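Local coordinates for protein cyanophycinase-like exopeptidase (actinobacterium SCGC AAA027-L06, PDB 6NQC) that probably hydrolyses peptide bonds as a serine exopeptidase of family S51, related to cyanophycinases, at residues C153-P165 with T175-H189. Sequence-based numbering, arbitrary orientation. Where two conformers were deposited one is given.
Sequences CSAGAMVLSTHVP and TEGFGIIENVRVIPH
Ser-154 and His-189 meet at one end, where the hydroxyl OG lies 2.8 Å from NE2, at the edge of the imidazole and in its plane. The N-H of NE2 aims poorly at OG (116°), so the bond is weak. OG reaches the ring because it stands opposite the backbone N about CA-CB (chi1 -168°), while Pro-188 packs its CB 3.5 Å from Ser-154 CA. Behind the serine, Met-158 lays CG and SD across the proline ring at about a right angle.

Packing is tight where the chain turns out of helix 155-158. In one of its two conformers, the hydroxyl of Ser-161 donates to Val-184 O in the carbonyl plane, on a lone pair, at 2.7 Å. A water gives one hydrogen to this OG and another to Ala-157 O while accepting from Val-186 N, and so bridges Ala-157 O and Val-186 N. Leu-160 CD2 lies 4.0 Å from Ile-180 CD1, and Leu-160 O takes the N-H of Ile-181. Farther along the turn, the N-H of Phe-178 points almost straight at Val-159 O (173° at the hydrogen), and the phenyl ring runs alongside Val-159, whose CG2 approaches CE2 to 3.5 Å. Trp-137 stacks on the same ring. An alanine at Phe-178 would keep the backbone bond but would probably leave Val-159 CG2 and the indole without their aromatic neighbour.

By contrast, the outer side is looser: the side chains of Glu-176 and Glu-182 are exposed. The antiparallel hairpin of strands 163-164 and 175-176 joins the segments through the hydrogen-bonded pair Val-164 and Thr-175.

Ser-154 sits in a strained turn between strand 149-153 and helix 155-158, a GxSxG nucleophile elbow by pattern; with His-189, whose ND1 bonds Glu-219, it is consistent with a Ser-His-Glu catalytic triad.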
ATOM      1  N   CYS A 153      -3.044  -0.106  -1.468  1.00 14.36           N
ATOM      2  CA  CYS A 153      -4.489  -0.175  -1.316  1.00 17.21           C
ATOM      3  C   CYS A 153      -4.941  -1.628  -1.405  1.00 17.30           C
ATOM      4  O   CYS A 153      -4.546  -2.349  -2.330  1.00 17.21           O
ATOM      5  CB  CYS A 153      -5.166   0.675  -2.378  1.00 17.85           C
ATOM      6  SG  CYS A 153      -6.930   0.570  -2.348  1.00 18.56           S
ATOM      7  N   SER A 154      -5.732  -2.057  -0.413  1.00 13.22           N
ATOM      8  CA  SER A 154      -6.286  -3.409  -0.330  1.00 15.11           C
ATOM      9  C   SER A 154      -5.146  -4.425  -0.341  1.00 13.64           C
ATOM     10  O   SER A 154      -4.345  -4.458   0.608  1.00 13.58           O
ATOM     11  CB  SER A 154      -7.290  -3.618  -1.472  1.00 23.09           C
ATOM     12  OG  SER A 154      -8.009  -4.800  -1.230  1.00 25.89           O
ATOM     13  N   ALA A 155      -5.014  -5.215  -1.416  1.00 17.06           N
ATOM     14  CA  ALA A 155      -3.894  -6.144  -1.515  1.00 16.67           C
ATOM     15  C   ALA A 155      -2.575  -5.428  -1.319  1.00 15.67           C
ATOM     16  O   ALA A 155      -1.618  -6.003  -0.782  1.00 14.71           O
ATOM     17  CB  ALA A 155      -3.881  -6.864  -2.861  1.00 15.36           C
ATOM     18  N   GLY A 156      -2.480  -4.184  -1.822  1.00 16.01           N
ATOM     19  CA  GLY A 156      -1.239  -3.440  -1.723  1.00 17.24           C
ATOM     20  C   GLY A 156      -0.871  -3.060  -0.310  1.00 15.98           C
ATOM     21  O   GLY A 156       0.309  -2.902   0.013  1.00 15.50           O
ATOM     22  N   ALA A 157      -1.865  -2.890   0.540  1.00 14.81           N
ATOM     23  CA  ALA A 157      -1.610  -2.691   1.951  1.00 16.52           C
ATOM     24  C   ALA A 157      -1.255  -4.003   2.653  1.00 14.58           C
ATOM     25  O   ALA A 157      -0.400  -4.030   3.548  1.00 16.67           O
ATOM     26  CB  ALA A 157      -2.826  -2.041   2.596  1.00 12.95           C
ATOM     27  N   MET A 158      -1.886  -5.115   2.260  1.00 15.05           N
ATOM     28  CA  MET A 158      -1.633  -6.395   2.942  1.00 12.27           C
ATOM     29  C   MET A 158      -0.188  -6.841   2.777  1.00 14.86           C
ATOM     30  O   MET A 158       0.408  -7.437   3.694  1.00 14.75           O
ATOM     31  CB  MET A 158      -2.590  -7.471   2.409  1.00 15.92           C
ATOM     32  CG  MET A 158      -4.066  -7.161   2.710  1.00 16.31           C
ATOM     33  SD  MET A 158      -5.238  -8.292   1.938  1.00 19.85           S
ATOM     34  CE  MET A 158      -4.788  -9.839   2.768  1.00 22.40           C
ATOM     35  N   VAL A 159       0.412  -6.557   1.618  1.00 15.05           N
ATOM     36  CA  VAL A 159       1.734  -7.130   1.374  1.00 16.73           C
ATOM     37  C   VAL A 159       2.845  -6.346   2.064  1.00 18.18           C
ATOM     38  O   VAL A 159       4.002  -6.770   2.031  1.00 16.27           O
ATOM     39  CB  VAL A 159       2.079  -7.207  -0.122  1.00 13.35           C
ATOM     40  CG1 VAL A 159       1.090  -8.097  -0.878  1.00 16.68           C
ATOM     41  CG2 VAL A 159       2.073  -5.805  -0.724  1.00 16.08           C
ATOM     42  N   LEU A 160       2.531  -5.233   2.717  1.00 14.73           N
ATOM     43  CA  LEU A 160       3.553  -4.453   3.411  1.00 16.11           C
ATOM     44  C   LEU A 160       3.951  -5.067   4.765  1.00 17.06           C
ATOM     45  O   LEU A 160       5.023  -4.730   5.282  1.00 18.04           O
ATOM     46  CB  LEU A 160       3.057  -3.004   3.598  1.00 12.67           C
ATOM     47  CG  LEU A 160       2.658  -2.298   2.299  1.00 12.32           C
ATOM     48  CD1 LEU A 160       2.184  -0.892   2.519  1.00 17.06           C
ATOM     49  CD2 LEU A 160       3.816  -2.368   1.303  1.00 15.38           C
ATOM     50  N   SER A 161       3.124  -5.960   5.316  0.60 15.87           N
ATOM     51  CA  SER A 161       3.436  -6.687   6.538  0.60 16.44           C
ATOM     52  C   SER A 161       4.456  -7.794   6.255  0.60 17.46           C
ATOM     53  O   SER A 161       4.884  -8.019   5.113  0.60 15.88           O
ATOM     54  CB  SER A 161       2.173  -7.324   7.119  0.60 16.45           C
ATOM     55  OG  SER A 161       1.273  -6.349   7.592  0.60 16.53           O
ATOM     56  N   THR A 162       4.820  -8.518   7.318  1.00 17.16           N
ATOM     57  CA  THR A 162       5.763  -9.622   7.159  1.00 18.07           C
ATOM     58  C   THR A 162       5.092 -10.826   6.503  1.00 16.51           C
ATOM     59  O   THR A 162       5.755 -11.588   5.801  1.00 14.37           O
ATOM     60  CB  THR A 162       6.354 -10.077   8.520  1.00 13.10           C
ATOM     61  OG1 THR A 162       5.286 -10.494   9.400  1.00 15.25           O
ATOM     62  CG2 THR A 162       7.179  -8.980   9.151  1.00 19.14           C
ATOM     63  N   HIS A 163       3.778 -10.985   6.692  1.00 14.88           N
ATOM     64  CA  HIS A 163       3.048 -12.158   6.237  1.00 14.24           C
ATOM     65  C   HIS A 163       1.674 -11.789   5.708  1.00 15.80           C
ATOM     66  O   HIS A 163       1.042 -10.836   6.180  1.00 15.28           O
ATOM     67  CB  HIS A 163       2.906 -13.178   7.360  1.00 16.15           C
ATOM     68  CG  HIS A 163       4.228 -13.674   7.847  1.00 18.15           C
ATOM     69  ND1 HIS A 163       4.986 -12.961   8.740  1.00 20.29           N
ATOM     70  CD2 HIS A 163       4.968 -14.750   7.489  1.00 24.34           C
ATOM     71  CE1 HIS A 163       6.119 -13.606   8.949  1.00 22.72           C
ATOM     72  NE2 HIS A 163       6.136 -14.686   8.193  1.00 24.87           N
ATOM     73  N   VAL A 164       1.214 -12.590   4.751  1.00 16.91           N
ATOM     74  CA  VAL A 164      -0.072 -12.383   4.088  1.00 12.78           C
ATOM     75  C   VAL A 164      -0.914 -13.629   4.333  1.00 16.86           C
ATOM     76  O   VAL A 164      -0.498 -14.723   3.933  1.00 15.59           O
ATOM     77  CB  VAL A 164       0.083 -12.128   2.582  1.00 15.55           C
ATOM     78  CG1 VAL A 164      -1.265 -11.976   1.959  1.00 17.01           C
ATOM     79  CG2 VAL A 164       0.990 -10.870   2.347  1.00 20.09           C
ATOM     80  N   PRO A 165      -2.098 -13.516   4.954  1.00 16.21           N
ATOM     81  CA  PRO A 165      -2.878 -14.726   5.289  1.00 15.78           C
ATOM     82  C   PRO A 165      -3.379 -15.422   4.040  1.00 18.02           C
ATOM     83  O   PRO A 165      -3.776 -14.776   3.074  1.00 18.28           O
ATOM     84  CB  PRO A 165      -4.062 -14.182   6.080  1.00 18.35           C
ATOM     85  CG  PRO A 165      -4.182 -12.735   5.568  1.00 14.07           C
ATOM     86  CD  PRO A 165      -2.805 -12.285   5.343  1.00 13.34           C
ATOM     87  N   THR A 175       1.779 -16.377   3.086  1.00 19.41           N
ATOM     88  CA  THR A 175       2.780 -15.891   2.154  1.00 20.06           C
ATOM     89  C   THR A 175       3.636 -14.805   2.807  1.00 16.92           C
ATOM     90  O   THR A 175       3.136 -13.947   3.533  1.00 17.06           O
ATOM     91  CB  THR A 175       2.081 -15.340   0.904  1.00 21.28           C
ATOM     92  OG1 THR A 175       1.327 -16.390   0.290  1.00 24.93           O
ATOM     93  CG2 THR A 175       3.108 -14.763  -0.110  1.00 17.38           C
ATOM     94  N   GLU A 176       4.937 -14.858   2.554  1.00 16.64           N
ATOM     95  CA  GLU A 176       5.842 -13.813   3.005  1.00 15.81           C
ATOM     96  C   GLU A 176       5.592 -12.513   2.240  1.00 15.67           C
ATOM     97  O   GLU A 176       5.557 -12.489   1.012  1.00 18.87           O
ATOM     98  CB  GLU A 176       7.283 -14.288   2.817  1.00 22.71           C
ATOM     99  CG  GLU A 176       8.349 -13.317   3.268  1.00 31.39           C
ATOM    100  CD  GLU A 176       9.761 -13.942   3.252  1.00 38.83           C
ATOM    101  OE1 GLU A 176       9.863 -15.191   3.178  1.00 43.61           O
ATOM    102  OE2 GLU A 176      10.759 -13.178   3.310  1.00 43.20           O
ATOM    103  N   GLY A 177       5.382 -11.430   2.980  1.00 14.66           N
ATOM    104  CA  GLY A 177       5.280 -10.107   2.418  1.00 15.80           C
ATOM    105  C   GLY A 177       6.599  -9.361   2.478  1.00 25.44           C
ATOM    106  O   GLY A 177       7.659  -9.919   2.756  1.00 17.85           O
ATOM    107  N   PHE A 178       6.512  -8.065   2.209  1.00 17.62           N
ATOM    108  CA  PHE A 178       7.710  -7.236   2.095  1.00 13.80           C
ATOM    109  C   PHE A 178       8.251  -6.843   3.457  1.00 21.52           C
ATOM    110  O   PHE A 178       9.435  -6.551   3.575  1.00 16.18           O
ATOM    111  CB  PHE A 178       7.396  -5.988   1.276  1.00 18.76           C
ATOM    112  CG  PHE A 178       6.811  -6.266  -0.086  1.00 24.01           C
ATOM    113  CD1 PHE A 178       7.172  -7.398  -0.804  1.00 24.54           C
ATOM    114  CD2 PHE A 178       5.894  -5.400  -0.640  1.00 18.48           C
ATOM    115  CE1 PHE A 178       6.637  -7.625  -2.053  1.00 17.77           C
ATOM    116  CE2 PHE A 178       5.338  -5.634  -1.881  1.00 22.56           C
ATOM    117  CZ  PHE A 178       5.717  -6.695  -2.604  1.00 21.31           C
ATOM    118  N   GLY A 179       7.399  -6.810   4.494  1.00 13.61           N
ATOM    119  CA  GLY A 179       7.840  -6.647   5.862  1.00 21.17           C
ATOM    120  C   GLY A 179       8.347  -5.266   6.243  1.00 21.77           C
ATOM    121  O   GLY A 179       9.203  -5.157   7.102  1.00 29.48           O
ATOM    122  N   ILE A 180       7.811  -4.213   5.660  1.00 18.20           N
ATOM    123  CA  ILE A 180       8.250  -2.882   6.042  1.00 24.33           C
ATOM    124  C   ILE A 180       7.434  -2.228   7.147  1.00 29.69           C
ATOM    125  O   ILE A 180       7.892  -1.235   7.727  1.00 27.36           O
ATOM    126  CB  ILE A 180       8.266  -1.958   4.804  1.00 23.91           C
ATOM    127  CG1 ILE A 180       6.889  -1.872   4.198  1.00 26.10           C
ATOM    128  CG2 ILE A 180       9.341  -2.458   3.844  1.00 20.01           C
ATOM    129  CD1 ILE A 180       6.737  -0.658   3.351  1.00 21.86           C
ATOM    130  N   ILE A 181       6.216  -2.683   7.408  1.00 19.41           N
ATOM    131  CA  ILE A 181       5.592  -2.429   8.697  1.00 24.61           C
ATOM    132  C   ILE A 181       5.820  -3.708   9.501  1.00 24.86           C
ATOM    133  O   ILE A 181       5.222  -4.763   9.234  1.00 31.26           O
ATOM    134  CB  ILE A 181       4.132  -2.034   8.573  1.00 25.70           C
ATOM    135  CG1 ILE A 181       3.328  -2.989   7.695  1.00 23.56           C
ATOM    136  CG2 ILE A 181       4.021  -0.657   7.923  1.00 34.47           C
ATOM    137  CD1 ILE A 181       1.896  -2.611   7.580  1.00 21.76           C
ATOM    138  N   GLU A 182       6.746  -3.658  10.442  1.00 24.73           N
ATOM    139  CA  GLU A 182       7.203  -4.901  11.049  1.00 33.93           C
ATOM    140  C   GLU A 182       6.199  -5.459  12.044  1.00 23.05           C
ATOM    141  O   GLU A 182       6.124  -6.690  12.230  1.00 31.63           O
ATOM    142  CB  GLU A 182       8.564  -4.688  11.726  1.00 48.12           C
ATOM    143  CG  GLU A 182       9.754  -5.182  10.887  1.00 58.04           C
ATOM    144  CD  GLU A 182      11.120  -4.786  11.464  1.00 78.82           C
ATOM    145  OE1 GLU A 182      11.262  -4.745  12.715  1.00 67.73           O
ATOM    146  OE2 GLU A 182      12.049  -4.518  10.655  1.00 67.03           O
ATOM    147  N   ASN A 183       5.450  -4.587  12.721  1.00 25.74           N
ATOM    148  CA  ASN A 183       4.596  -5.033  13.822  1.00 21.96           C
ATOM    149  C   ASN A 183       3.118  -4.775  13.583  1.00 22.33           C
ATOM    150  O   ASN A 183       2.319  -4.906  14.515  1.00 19.06           O
ATOM    151  CB  ASN A 183       5.035  -4.370  15.130  1.00 20.89           C
ATOM    152  CG  ASN A 183       4.779  -2.892  15.155  1.00 24.86           C
ATOM    153  OD1 ASN A 183       4.900  -2.208  14.143  1.00 30.02           O
ATOM    154  ND2 ASN A 183       4.430  -2.383  16.328  1.00 28.96           N
ATOM    155  N   VAL A 184       2.730  -4.433  12.365  1.00 14.88           N
ATOM    156  CA  VAL A 184       1.345  -4.126  12.058  1.00 12.48           C
ATOM    157  C   VAL A 184       0.951  -4.920  10.817  1.00 14.83           C
ATOM    158  O   VAL A 184       1.747  -5.076   9.885  1.00 18.40           O
ATOM    159  CB  VAL A 184       1.135  -2.615  11.839  1.00 15.70           C
ATOM    160  CG1 VAL A 184      -0.311  -2.389  11.485  1.00 17.42           C
ATOM    161  CG2 VAL A 184       1.557  -1.844  13.068  1.00 19.14           C
ATOM    162  N   ARG A 185      -0.259  -5.442  10.827  1.00 11.67           N
ATOM    163  CA  ARG A 185      -0.889  -6.034   9.652  1.00 14.87           C
ATOM    164  C   ARG A 185      -2.289  -5.456   9.476  1.00 16.29           C
ATOM    165  O   ARG A 185      -2.987  -5.167  10.452  1.00 14.19           O
ATOM    166  CB  ARG A 185      -0.954  -7.538   9.786  1.00 12.06           C
ATOM    167  CG  ARG A 185      -1.707  -8.224   8.646  1.00 13.49           C
ATOM    168  CD  ARG A 185      -1.504  -9.751   8.762  1.00 15.22           C
ATOM    169  NE  ARG A 185      -2.279 -10.417   9.809  1.00 12.68           N
ATOM    170  CZ  ARG A 185      -3.545 -10.818   9.710  1.00 15.58           C
ATOM    171  NH1 ARG A 185      -4.274 -10.566   8.625  1.00 18.25           N
ATOM    172  NH2 ARG A 185      -4.101 -11.424  10.735  1.00 17.65           N
ATOM    173  N   VAL A 186      -2.715  -5.368   8.215  1.00 15.97           N
ATOM    174  CA  VAL A 186      -3.932  -4.682   7.811  1.00 14.79           C
ATOM    175  C   VAL A 186      -4.915  -5.670   7.190  1.00 11.57           C
ATOM    176  O   VAL A 186      -4.565  -6.427   6.272  1.00 14.75           O
ATOM    177  CB  VAL A 186      -3.631  -3.572   6.775  1.00 15.09           C
ATOM    178  CG1 VAL A 186      -4.928  -3.067   6.106  1.00 18.05           C
ATOM    179  CG2 VAL A 186      -2.821  -2.477   7.417  1.00 16.39           C
ATOM    180  N   ILE A 187      -6.171  -5.579   7.612  1.00 10.99           N
ATOM    181  CA  ILE A 187      -7.296  -6.171   6.913  1.00 13.47           C
ATOM    182  C   ILE A 187      -8.022  -5.033   6.177  1.00 16.00           C
ATOM    183  O   ILE A 187      -8.581  -4.153   6.849  1.00 16.52           O
ATOM    184  CB  ILE A 187      -8.238  -6.905   7.870  1.00 11.78           C
ATOM    185  CG1 ILE A 187      -7.450  -8.009   8.566  1.00 17.11           C
ATOM    186  CG2 ILE A 187      -9.379  -7.492   7.087  1.00 15.34           C
ATOM    187  CD1 ILE A 187      -8.150  -8.639   9.752  1.00 17.79           C
ATOM    188  N   PRO A 188      -7.998  -5.008   4.853  1.00 17.59           N
ATOM    189  CA  PRO A 188      -8.657  -3.926   4.107  1.00 17.53           C
ATOM    190  C   PRO A 188     -10.136  -4.225   3.927  1.00 17.22           C
ATOM    191  O   PRO A 188     -10.618  -5.226   4.385  1.00 16.38           O
ATOM    192  CB  PRO A 188      -7.933  -3.940   2.766  1.00 17.64           C
ATOM    193  CG  PRO A 188      -7.477  -5.391   2.582  1.00 18.31           C
ATOM    194  CD  PRO A 188      -7.237  -5.929   3.981  1.00 17.87           C
ATOM    195  N   HIS A 189     -10.842  -3.322   3.217  1.00 19.47           N
ATOM    196  CA  HIS A 189     -12.258  -3.535   2.903  1.00 22.85           C
ATOM    197  C   HIS A 189     -12.984  -4.003   4.164  1.00 18.39           C
ATOM    198  O   HIS A 189     -13.812  -4.933   4.094  1.00 17.97           O
ATOM    199  CB  HIS A 189     -12.458  -4.603   1.818  1.00 18.07           C
ATOM    200  CG  HIS A 189     -11.890  -4.241   0.477  1.00 19.27           C
ATOM    201  ND1 HIS A 189     -12.558  -3.457  -0.434  1.00 25.43           N
ATOM    202  CD2 HIS A 189     -10.749  -4.621  -0.129  1.00 20.88           C
ATOM    203  CE1 HIS A 189     -11.823  -3.327  -1.524  1.00 21.05           C
ATOM    204  NE2 HIS A 189     -10.710  -4.017  -1.356  1.00 22.75           N
TER
HETATM  205  O   HOH W   1      -0.682  -5.494   6.086  1.00 17.95           O